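PDB 2JHN: 3-methyladenine dna-glycosylase from Archaeoglobus fulgidus, which belongs to the helix-hairpin-helix (HhH-GPD) superfamily of DNA glycosylases, which serve base excision DNA repair. Local coordinates for residues 106-111 against 278-283. The protein carries 1 engineered substitution. Sequence-based numbering, arbitrary orientation.
Sequences YGFGRA and LFYLFL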
ATOM      1  N   TYR A 106       3.201 -18.449   1.902  1.00 16.97           N
ATOM      2  CA  TYR A 106       2.237 -19.114   1.022  1.00 16.69           C
ATOM      3  C   TYR A 106       0.793 -18.706   1.310  1.00 16.73           C
ATOM      4  O   TYR A 106       0.369 -18.714   2.461  1.00 15.09           O
ATOM      5  CB  TYR A 106       2.359 -20.658   1.023  1.00 19.72           C
ATOM      6  CG  TYR A 106       1.395 -21.220  -0.012  1.00 22.13           C
ATOM      7  CD1 TYR A 106       1.670 -21.107  -1.387  1.00 24.33           C
ATOM      8  CD2 TYR A 106       0.160 -21.772   0.379  1.00 25.78           C
ATOM      9  CE1 TYR A 106       0.767 -21.581  -2.351  1.00 25.81           C
ATOM     10  CE2 TYR A 106      -0.767 -22.245  -0.588  1.00 26.69           C
ATOM     11  CZ  TYR A 106      -0.448 -22.144  -1.940  1.00 26.20           C
ATOM     12  OH  TYR A 106      -1.341 -22.607  -2.882  1.00 26.79           O
ATOM     13  N   GLY A 107       0.054 -18.331   0.265  1.00 14.29           N
ATOM     14  CA  GLY A 107      -1.341 -17.913   0.427  1.00 14.22           C
ATOM     15  C   GLY A 107      -1.494 -16.406   0.468  1.00 13.47           C
ATOM     16  O   GLY A 107      -2.619 -15.891   0.495  1.00 14.52           O
ATOM     17  N   PHE A 108      -0.369 -15.698   0.456  1.00 13.02           N
ATOM     18  CA  PHE A 108      -0.405 -14.236   0.328  1.00 13.32           C
ATOM     19  C   PHE A 108      -1.008 -13.774  -0.999  1.00 12.50           C
ATOM     20  O   PHE A 108      -1.623 -12.698  -1.038  1.00 12.95           O
ATOM     21  CB  PHE A 108       0.964 -13.601   0.594  1.00 12.95           C
ATOM     22  CG  PHE A 108       0.950 -12.080   0.584  1.00 14.49           C
ATOM     23  CD1 PHE A 108       0.631 -11.358   1.748  1.00 12.37           C
ATOM     24  CD2 PHE A 108       1.241 -11.371  -0.587  1.00 15.72           C
ATOM     25  CE1 PHE A 108       0.633  -9.939   1.758  1.00 12.61           C
ATOM     26  CE2 PHE A 108       1.209  -9.943  -0.598  1.00 14.61           C
ATOM     27  CZ  PHE A 108       0.927  -9.234   0.598  1.00 12.99           C
ATOM     28  N   GLY A 109      -0.834 -14.556  -2.071  1.00 12.57           N
ATOM     29  CA  GLY A 109      -1.489 -14.240  -3.364  1.00 11.59           C
ATOM     30  C   GLY A 109      -0.803 -13.073  -4.078  1.00 10.53           C
ATOM     31  O   GLY A 109       0.420 -12.840  -3.931  1.00 11.44           O
ATOM     32  N   ARG A 110      -1.598 -12.318  -4.819  1.00 11.26           N
ATOM     33  CA  ARG A 110      -1.108 -11.145  -5.542  1.00 10.91           C
ATOM     34  C   ARG A 110      -1.023  -9.928  -4.643  1.00 10.92           C
ATOM     35  O   ARG A 110      -1.727  -9.833  -3.635  1.00 11.02           O
ATOM     36  CB  ARG A 110      -2.044 -10.849  -6.720  1.00 10.99           C
ATOM     37  CG  ARG A 110      -2.079 -12.042  -7.753  1.00 13.44           C
ATOM     38  CD  ARG A 110      -2.446 -11.556  -9.147  1.00 16.30           C
ATOM     39  NE  ARG A 110      -1.341 -10.792  -9.720  1.00 17.41           N
ATOM     40  CZ  ARG A 110      -1.291 -10.375 -10.986  1.00 20.91           C
ATOM     41  NH1 ARG A 110      -2.284 -10.660 -11.837  1.00 19.75           N
ATOM     42  NH2 ARG A 110      -0.244  -9.675 -11.409  1.00 19.44           N
ATOM     43  N   ALA A 111      -0.207  -8.962  -5.044  1.00 10.70           N
ATOM     44  CA  ALA A 111      -0.082  -7.709  -4.309  1.00 10.14           C
ATOM     45  C   ALA A 111      -1.363  -6.897  -4.426  1.00 10.24           C
ATOM     46  O   ALA A 111      -1.991  -6.850  -5.498  1.00  8.50           O
ATOM     47  CB  ALA A 111       1.077  -6.905  -4.842  1.00 10.61           C
ATOM     48  N   LEU A 278       7.548  -7.624  -5.440  1.00  8.70           N
ATOM     49  CA  LEU A 278       7.932  -6.547  -4.563  1.00  9.36           C
ATOM     50  C   LEU A 278       7.294  -6.661  -3.161  1.00  8.23           C
ATOM     51  O   LEU A 278       7.969  -6.436  -2.149  1.00  8.84           O
ATOM     52  CB  LEU A 278       7.504  -5.219  -5.205  1.00  9.17           C
ATOM     53  CG  LEU A 278       7.687  -3.945  -4.374  1.00 10.94           C
ATOM     54  CD1 LEU A 278       9.150  -3.664  -4.083  1.00 11.76           C
ATOM     55  CD2 LEU A 278       7.022  -2.784  -5.074  1.00 10.26           C
ATOM     56  N   PHE A 279       6.007  -7.005  -3.100  1.00  8.78           N
ATOM     57  CA  PHE A 279       5.325  -7.167  -1.800  1.00  9.19           C
ATOM     58  C   PHE A 279       5.901  -8.357  -0.981  1.00 10.35           C
ATOM     59  O   PHE A 279       6.036  -8.258   0.250  1.00 10.33           O
ATOM     60  CB  PHE A 279       3.813  -7.311  -1.981  1.00  9.33           C
ATOM     61  CG  PHE A 279       3.083  -5.989  -2.196  1.00 11.13           C
ATOM     62  CD1 PHE A 279       3.508  -5.070  -3.154  1.00 10.28           C
ATOM     63  CD2 PHE A 279       1.939  -5.679  -1.430  1.00 12.93           C
ATOM     64  CE1 PHE A 279       2.807  -3.849  -3.366  1.00 11.73           C
ATOM     65  CE2 PHE A 279       1.232  -4.472  -1.638  1.00 13.18           C
ATOM     66  CZ  PHE A 279       1.674  -3.553  -2.603  1.00  9.34           C
ATOM     67  N   TYR A 280       6.227  -9.451  -1.674  1.00 10.65           N
ATOM     68  CA  TYR A 280       6.957 -10.591  -1.047  1.00 11.25           C
ATOM     69  C   TYR A 280       8.334 -10.159  -0.520  1.00 12.31           C
ATOM     70  O   TYR A 280       8.742 -10.617   0.543  1.00 12.24           O
ATOM     71  CB  TYR A 280       7.099 -11.777  -2.024  1.00 11.53           C
ATOM     72  CG  TYR A 280       5.786 -12.541  -2.232  1.00 10.66           C
ATOM     73  CD1 TYR A 280       4.826 -12.065  -3.121  1.00 10.08           C
ATOM     74  CD2 TYR A 280       5.512 -13.733  -1.521  1.00  8.20           C
ATOM     75  CE1 TYR A 280       3.592 -12.734  -3.312  1.00 11.37           C
ATOM     76  CE2 TYR A 280       4.294 -14.441  -1.727  1.00  7.92           C
ATOM     77  CZ  TYR A 280       3.340 -13.924  -2.617  1.00  9.78           C
ATOM     78  OH  TYR A 280       2.151 -14.565  -2.810  1.00 11.91           O
ATOM     79  N   LEU A 281       9.033  -9.280  -1.251  1.00 12.21           N
ATOM     80  CA  LEU A 281      10.341  -8.754  -0.814  1.00 13.02           C
ATOM     81  C   LEU A 281      10.184  -7.854   0.434  1.00 13.27           C
ATOM     82  O   LEU A 281      11.018  -7.907   1.340  1.00 13.34           O
ATOM     83  CB  LEU A 281      11.059  -8.006  -1.947  1.00 13.15           C
ATOM     84  CG  LEU A 281      11.467  -8.837  -3.166  1.00 15.36           C
ATOM     85  CD1 LEU A 281      12.037  -7.949  -4.263  1.00 14.78           C
ATOM     86  CD2 LEU A 281      12.488  -9.956  -2.805  1.00 15.98           C
ATOM     87  N   PHE A 282       9.115  -7.056   0.498  1.00 13.07           N
ATOM     88  CA  PHE A 282       8.851  -6.266   1.715  1.00 13.08           C
ATOM     89  C   PHE A 282       8.642  -7.203   2.916  1.00 13.37           C
ATOM     90  O   PHE A 282       9.182  -6.966   3.995  1.00 13.82           O
ATOM     91  CB  PHE A 282       7.602  -5.381   1.587  1.00 13.38           C
ATOM     92  CG  PHE A 282       7.754  -4.194   0.643  1.00 13.05           C
ATOM     93  CD1 PHE A 282       8.970  -3.506   0.505  1.00 15.40           C
ATOM     94  CD2 PHE A 282       6.648  -3.761  -0.073  1.00 15.95           C
ATOM     95  CE1 PHE A 282       9.061  -2.375  -0.388  1.00 16.76           C
ATOM     96  CE2 PHE A 282       6.716  -2.656  -0.939  1.00 16.80           C
ATOM     97  CZ  PHE A 282       7.938  -1.973  -1.094  1.00 13.98           C
ATOM     98  N   LEU A 283       7.838  -8.246   2.737  1.00 13.74           N
ATOM     99  CA  LEU A 283       7.608  -9.197   3.833  1.00 14.40           C
ATOM    100  C   LEU A 283       8.929  -9.853   4.276  1.00 15.17           C
ATOM    101  O   LEU A 283       9.182  -9.999   5.457  1.00 15.37           O
ATOM    102  CB  LEU A 283       6.613 -10.277   3.414  1.00 14.67           C
ATOM    103  CG  LEU A 283       5.164  -9.844   3.203  1.00 14.18           C
ATOM    104  CD1 LEU A 283       4.409 -10.932   2.460  1.00 14.79           C
ATOM    105  CD2 LEU A 283       4.538  -9.517   4.550  1.00 14.30           C
TER
HETATM  106  O   HOH W   1       2.414 -17.292  -1.799  1.00 28.89           O
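Tyr280 OH donates to Gly109 O over 2.7 Å; the donor lies in the carbonyl plane at a C=O...O angle of 124°, which places it on a lone pair. A water donates to the same hydroxyl at 2.9 Å and accepts a weak bond from Gly107 N, so the hydroxyl donates one hydrogen bond and accepts another. Aromatic contact accompanies this bond. Phe108 turns its edge to the face of Tyr280, with planes at 77° and centroids 5.4 Å apart. Phe108 CD2 is 3.8 Å from Tyr280 CE1. CG of Phe108 is anti to the backbone N (chi1 -175°), on the side of the helix. Phe108 and Leu283 meet tip to tip. Two CH-pi contacts follow: Leu283 CD1 sits over a Phe108 face, 4.0 Å from the ring centroid, and Ala111 CB over a Phe279 face, 3.5 Å from that centroid, both methyls displaced toward the rim. Phe108 CE2 also packs on Phe279 CB. All six touching residues are buried. This is plain loop-on-helix packing: the loop between helices 96-104 and 118-127 sits on helix 274-287, whose Asp276 salt-bridges Arg110 and accepts from Ala111 N. Lys15 makes a cation-pi contact with Phe108, and Tyr89 and Met92 of helix 86-93 touch Tyr280.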